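Local coordinates for protein Bd0816 (Bdellovibrio bacteriovorus HD100, PDB 5CER) that probably acts as a serine-type D-Ala-D-Ala carboxypeptidase of the peptidase S13 family, trimming the terminal D-alanine from peptidoglycan stem peptides, at residues Lys36-Leu41 and Asn245-His250; Lys275-Leu280 and Thr329-Ile334. The protein carries 2 engineered substitutions. All coordinates share one frame; numbering follows the deposited sequence.

Contact 1 of 2, residues Lys36-Leu41 and Asn245-His250; sequences KVITTL and NQIVFH
Ile38 carries its CG1 branch beside the backbone N (chi1 -60°) and runs it out extended to CD1, while Ile247 turns CG1 anti to its own N (chi1 -172°). The two CD1 methyls, Ile38 and Ile247, thus meet tip to tip at 3.7 Å. The same methyl of Ile38 also lies 3.7 Å from CZ of Phe249, approaching the ring at a slant, and CB of Ile38 backs it up at 4.0 Å from that CZ. The next residue, Thr39, brings OG1 to the ring edge, close to its plane and 4.0 Å from Phe249 CE2; the hydroxyl is hydrogen-bonded to Gly252 O and meets the ring only at a packing distance. Phe232 of helix 228-239 stacks on the Phe249 ring and also touches Ile38 and Ile247, closing the apolar cluster. Nearby, Lys36 NZ bonds Ser214 OG, Asn216 OD1 and Ser253 O. The contact joins edge strand 247-248 and the Phe249 just after it to the first turns of helix 35-47. In this penicillin-binding, beta-lactamase-like fold, Lys36 probably stands where the lysine of the family's SxxK motif is expected, and Ser214 and Asn216 where an SxN motif would be.

Contact 2 of 2, residues Lys275-Leu280 and Thr329-Ile334; sequences KTLYTL and TLAGSI
Leu277 meets the backbone of Gly332 through both its methyls. CD1 sits 3.5 Å from Gly332 N and 3.6 Å from Gly332 O, and CD2 rests 3.9 Å from Gly332 CA, so most of the leucine's contact with this segment is with backbone. A chi1 of -71° sets CG beside the backbone N, and from there the methyls reach Gly332. Gly332 itself marks a corner in strand 327-336. Its backbone angles, phi 161° and psi -140°, suit a residue without CB, because a CB here would run into the carbonyl O of Ala331. Contact with Ala331 is looser, its CB standing 4.2 Å from Leu277 CD1. Helix 270-286 packs here on the antiparallel sheet containing strand 327-336, as in the penicillin-binding fold of this clan; the neighbouring strand 317-324 runs through Lys320 and Gly322, the ends of a KTG sequence, and pairs with Ala331 through Lys320. Val37 of helix 35-47 and Tyr342 of strand 339-348 also touch Leu277, which is buried. Away from the sheet, the helix is partly exposed at Lys275, Tyr278 and Thr279, none of which touches segment 329-334. There the polar groups are held by other partners: Thr279 OG1 returns to Lys275 O at 2.7 Å, from above the carbonyl plane, alongside the helical bond from Thr279 N, while Tyr278 OH bonds Ala14 O and Lys275 NZ bonds Leu240 O.

From the N terminus the chain lays down strand 3-11, then enters helix 35-47, where contact 1 begins. It closes a loop of 203 residues that holds several helices and five of the six strands of the mixed sheet, 399-400 being added from the C-terminal end, before the chain returns at 245-250. Contact 2 opens later, on helix 270-286, and closes a loop of 48 residues at strand 327-336; the two loops follow in series, neither nesting nor crossing. Their centres lie 12 Å apart, and helices 35-47 and 270-286 join them directly: Ile38 CG1 packs 3.6 Å from Thr276 OG1. Together they connect edge strand 247-248, through two helices, to the antiparallel sheet containing strand 3-11.

Contact 1 of 2, residues Lys36-Leu41 and Asn245-His250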
loop_
_atom_site.group_PDB
_atom_site.type_symbol
_atom_site.label_atom_id
_atom_site.label_comp_id
_atom_site.label_asym_id
_atom_site.label_seq_id
_atom_site.Cartn_x
_atom_site.Cartn_y
_atom_site.Cartn_z
ATOM N N LYS A 36 -5.188 -9.461 -0.220
ATOM C CA LYS A 36 -5.923 -8.567 -1.131
ATOM C C LYS A 36 -5.930 -9.020 -2.582
ATOM O O LYS A 36 -6.837 -8.688 -3.346
ATOM C CB LYS A 36 -5.428 -7.130 -0.991
ATOM C CG LYS A 36 -5.726 -6.519 0.376
ATOM C CD LYS A 36 -5.174 -5.100 0.472
ATOM C CE LYS A 36 -5.595 -4.406 1.748
ATOM N NZ LYS A 36 -4.567 -4.467 2.826
ATOM N N VAL A 37 -4.918 -9.773 -2.964
ATOM C CA VAL A 37 -4.879 -10.399 -4.296
ATOM C C VAL A 37 -6.086 -11.352 -4.477
ATOM O O VAL A 37 -6.692 -11.384 -5.532
ATOM C CB VAL A 37 -3.560 -11.154 -4.567
ATOM C CG1 VAL A 37 -3.556 -11.691 -5.985
ATOM C CG2 VAL A 37 -2.382 -10.209 -4.388
ATOM N N ILE A 38 -6.398 -12.093 -3.419
ATOM C CA ILE A 38 -7.494 -13.032 -3.442
ATOM C C ILE A 38 -8.817 -12.292 -3.388
ATOM O O ILE A 38 -9.752 -12.620 -4.120
ATOM C CB ILE A 38 -7.388 -14.039 -2.278
ATOM C CG1 ILE A 38 -6.070 -14.832 -2.385
ATOM C CG2 ILE A 38 -8.599 -14.986 -2.288
ATOM C CD1 ILE A 38 -5.797 -15.767 -1.226
ATOM N N THR A 39 -8.901 -11.303 -2.510
ATOM C CA THR A 39 -10.079 -10.443 -2.441
ATOM C C THR A 39 -10.376 -9.795 -3.793
ATOM O O THR A 39 -11.548 -9.792 -4.265
ATOM C CB THR A 39 -9.912 -9.420 -1.326
ATOM O OG1 THR A 39 -9.718 -10.118 -0.074
ATOM C CG2 THR A 39 -11.144 -8.559 -1.221
ATOM N N THR A 40 -9.309 -9.351 -4.453
ATOM C CA THR A 40 -9.365 -8.816 -5.797
ATOM C C THR A 40 -9.949 -9.786 -6.817
ATOM O O THR A 40 -10.808 -9.409 -7.646
ATOM C CB THR A 40 -7.953 -8.318 -6.246
ATOM O OG1 THR A 40 -7.575 -7.181 -5.459
ATOM C CG2 THR A 40 -7.922 -7.911 -7.694
ATOM N N LEU A 41 -9.483 -11.032 -6.799
ATOM C CA LEU A 41 -10.036 -12.043 -7.727
ATOM C C LEU A 41 -11.529 -12.259 -7.475
ATOM O O LEU A 41 -12.318 -12.371 -8.407
ATOM C CB LEU A 41 -9.296 -13.374 -7.604
ATOM C CG LEU A 41 -9.875 -14.599 -8.341
ATOM C CD1 LEU A 41 -9.964 -14.379 -9.835
ATOM C CD2 LEU A 41 -9.007 -15.806 -8.024
ATOM N N ASN A 245 -8.196 -26.656 4.728
ATOM C CA ASN A 245 -6.834 -27.170 4.645
ATOM C C ASN A 245 -5.897 -26.279 3.866
ATOM O O ASN A 245 -4.705 -26.304 4.113
ATOM C CB ASN A 245 -6.813 -28.602 4.036
ATOM C CG ASN A 245 -7.549 -29.625 4.898
ATOM O OD1 ASN A 245 -8.334 -30.401 4.387
ATOM N ND2 ASN A 245 -7.388 -29.533 6.203
ATOM N N GLN A 246 -6.403 -25.544 2.894
ATOM C CA GLN A 246 -5.585 -24.658 2.058
ATOM C C GLN A 246 -5.696 -23.173 2.398
ATOM O O GLN A 246 -4.807 -22.392 2.054
ATOM C CB GLN A 246 -5.948 -24.822 0.563
ATOM C CG GLN A 246 -5.523 -26.117 -0.076
ATOM C CD GLN A 246 -6.512 -27.222 0.175
ATOM O OE1 GLN A 246 -7.725 -27.045 0.023
ATOM N NE2 GLN A 246 -5.995 -28.388 0.517
ATOM N N ILE A 247 -6.826 -22.763 2.972
ATOM C CA ILE A 247 -7.133 -21.325 3.105
ATOM C C ILE A 247 -8.176 -21.063 4.176
ATOM O O ILE A 247 -9.204 -21.761 4.249
ATOM C CB ILE A 247 -7.520 -20.734 1.732
ATOM C CG1 ILE A 247 -7.650 -19.211 1.820
ATOM C CG2 ILE A 247 -8.797 -21.367 1.157
ATOM C CD1 ILE A 247 -7.538 -18.518 0.481
ATOM N N VAL A 248 -7.875 -20.120 5.052
ATOM C CA VAL A 248 -8.844 -19.616 6.053
ATOM C C VAL A 248 -8.799 -18.102 6.044
ATOM O O VAL A 248 -7.732 -17.524 6.220
ATOM C CB VAL A 248 -8.550 -20.102 7.484
ATOM C CG1 VAL A 248 -9.623 -19.637 8.476
ATOM C CG2 VAL A 248 -8.446 -21.651 7.537
ATOM N N PHE A 249 -9.949 -17.489 5.786
ATOM C CA PHE A 249 -10.083 -16.053 5.798
ATOM C C PHE A 249 -11.012 -15.603 6.921
ATOM O O PHE A 249 -12.010 -16.269 7.243
ATOM C CB PHE A 249 -10.600 -15.509 4.430
ATOM C CG PHE A 249 -9.525 -15.049 3.485
ATOM C CD1 PHE A 249 -8.322 -15.729 3.360
ATOM C CD2 PHE A 249 -9.748 -13.966 2.648
ATOM C CE1 PHE A 249 -7.355 -15.308 2.475
ATOM C CE2 PHE A 249 -8.749 -13.538 1.756
ATOM C CZ PHE A 249 -7.561 -14.216 1.678
ATOM N N HIS A 250 -10.689 -14.432 7.465
ATOM C CA HIS A 250 -11.526 -13.681 8.405
ATOM C C HIS A 250 -11.898 -12.317 7.880
ATOM O O HIS A 250 -12.851 -11.728 8.353
ATOM C CB HIS A 250 -10.756 -13.498 9.691
ATOM C CG HIS A 250 -10.225 -14.769 10.270
ATOM N ND1 HIS A 250 -8.988 -15.294 9.939
ATOM C CD2 HIS A 250 -10.742 -15.589 11.198
ATOM C CE1 HIS A 250 -8.775 -16.391 10.631
ATOM N NE2 HIS A 250 -9.824 -16.588 11.404
#

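Contact 2 of 2, residues Lys275-Leu280 and Thr329-Ile334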
loop_
_atom_site.group_PDB
_atom_site.type_symbol
_atom_site.label_atom_id
_atom_site.label_comp_id
_atom_site.label_asym_id
_atom_site.label_seq_id
_atom_site.Cartn_x
_atom_site.Cartn_y
_atom_site.Cartn_z
ATOM N N LYS A 275 -2.191 -20.244 -7.587
ATOM C CA LYS A 275 -3.491 -20.457 -8.268
ATOM C C LYS A 275 -4.239 -19.156 -8.471
ATOM O O LYS A 275 -4.658 -18.852 -9.567
ATOM C CB LYS A 275 -4.405 -21.381 -7.490
ATOM C CG LYS A 275 -4.102 -22.834 -7.685
ATOM C CD LYS A 275 -5.124 -23.675 -6.943
ATOM C CE LYS A 275 -4.595 -25.049 -6.584
ATOM N NZ LYS A 275 -5.602 -25.756 -5.741
ATOM N N THR A 276 -4.342 -18.396 -7.387
ATOM C CA THR A 276 -5.005 -17.097 -7.392
ATOM C C THR A 276 -4.471 -16.217 -8.494
ATOM O O THR A 276 -5.232 -15.641 -9.267
ATOM C CB THR A 276 -4.833 -16.377 -6.030
ATOM O OG1 THR A 276 -5.387 -17.209 -5.008
ATOM C CG2 THR A 276 -5.532 -15.044 -6.016
ATOM N N LEU A 277 -3.155 -16.091 -8.523
ATOM C CA LEU A 277 -2.496 -15.266 -9.485
ATOM C C LEU A 277 -2.755 -15.729 -10.903
ATOM O O LEU A 277 -3.032 -14.877 -11.762
ATOM C CB LEU A 277 -0.969 -15.161 -9.193
ATOM C CG LEU A 277 -0.568 -14.322 -7.944
ATOM C CD1 LEU A 277 0.880 -14.649 -7.495
ATOM C CD2 LEU A 277 -0.744 -12.831 -8.203
ATOM N N TYR A 278 -2.633 -17.029 -11.173
ATOM C CA TYR A 278 -2.896 -17.554 -12.511
ATOM C C TYR A 278 -4.349 -17.279 -12.920
ATOM O O TYR A 278 -4.627 -16.795 -14.030
ATOM C CB TYR A 278 -2.576 -19.036 -12.585
ATOM C CG TYR A 278 -3.009 -19.748 -13.855
ATOM C CD1 TYR A 278 -4.274 -20.334 -13.925
ATOM C CD2 TYR A 278 -2.149 -19.876 -14.938
ATOM C CE1 TYR A 278 -4.703 -20.984 -15.045
ATOM C CE2 TYR A 278 -2.536 -20.551 -16.072
ATOM C CZ TYR A 278 -3.838 -21.095 -16.138
ATOM O OH TYR A 278 -4.295 -21.743 -17.284
ATOM N N THR A 279 -5.273 -17.563 -12.029
ATOM C CA THR A 279 -6.703 -17.403 -12.336
ATOM C C THR A 279 -7.097 -15.923 -12.509
ATOM O O THR A 279 -7.906 -15.600 -13.370
ATOM C CB THR A 279 -7.547 -18.056 -11.200
ATOM O OG1 THR A 279 -6.955 -19.313 -10.873
ATOM C CG2 THR A 279 -9.014 -18.236 -11.540
ATOM N N LEU A 280 -6.491 -15.051 -11.693
ATOM C CA LEU A 280 -6.762 -13.610 -11.765
ATOM C C LEU A 280 -6.274 -13.054 -13.113
ATOM O O LEU A 280 -7.014 -12.331 -13.783
ATOM C CB LEU A 280 -6.085 -12.866 -10.604
ATOM C CG LEU A 280 -6.067 -11.327 -10.655
ATOM C CD1 LEU A 280 -7.461 -10.761 -10.757
ATOM C CD2 LEU A 280 -5.398 -10.791 -9.405
ATOM N N THR A 329 5.405 -10.419 3.344
ATOM C CA THR A 329 5.011 -11.242 2.203
ATOM C C THR A 329 5.022 -10.438 0.886
ATOM O O THR A 329 4.937 -9.204 0.886
ATOM C CB THR A 329 3.602 -11.848 2.390
ATOM O OG1 THR A 329 2.644 -10.808 2.398
ATOM C CG2 THR A 329 3.459 -12.668 3.675
ATOM N N LEU A 330 5.122 -11.162 -0.224
ATOM C CA LEU A 330 5.055 -10.568 -1.556
ATOM C C LEU A 330 4.499 -11.581 -2.531
ATOM O O LEU A 330 4.857 -12.751 -2.485
ATOM C CB LEU A 330 6.465 -10.150 -1.992
ATOM C CG LEU A 330 6.520 -9.221 -3.224
ATOM C CD1 LEU A 330 6.159 -7.787 -2.856
ATOM C CD2 LEU A 330 7.927 -9.239 -3.804
ATOM N N ALA A 331 3.670 -11.115 -3.460
ATOM C CA ALA A 331 3.094 -11.994 -4.495
ATOM C C ALA A 331 2.809 -11.237 -5.792
ATOM O O ALA A 331 2.417 -10.067 -5.756
ATOM C CB ALA A 331 1.834 -12.652 -3.960
ATOM N N GLY A 332 3.002 -11.879 -6.937
ATOM C CA GLY A 332 2.783 -11.211 -8.205
ATOM C C GLY A 332 3.482 -11.912 -9.347
ATOM O O GLY A 332 3.453 -13.123 -9.429
ATOM N N SER A 333 4.068 -11.142 -10.267
ATOM C CA SER A 333 4.858 -11.716 -11.340
ATOM C C SER A 333 6.083 -10.873 -11.666
ATOM O O SER A 333 6.115 -9.671 -11.439
ATOM C CB SER A 333 4.009 -11.903 -12.596
ATOM O OG SER A 333 3.770 -10.655 -13.215
ATOM N N ILE A 334 7.085 -11.537 -12.220
ATOM C CA ILE A 334 8.307 -10.882 -12.672
ATOM C C ILE A 334 8.360 -11.098 -14.161
ATOM O O ILE A 334 7.956 -12.176 -14.679
ATOM C CB ILE A 334 9.555 -11.456 -11.975
ATOM C CG1 ILE A 334 9.659 -12.985 -12.093
ATOM C CG2 ILE A 334 9.568 -11.055 -10.482
ATOM C CD1 ILE A 334 10.965 -13.563 -11.499
#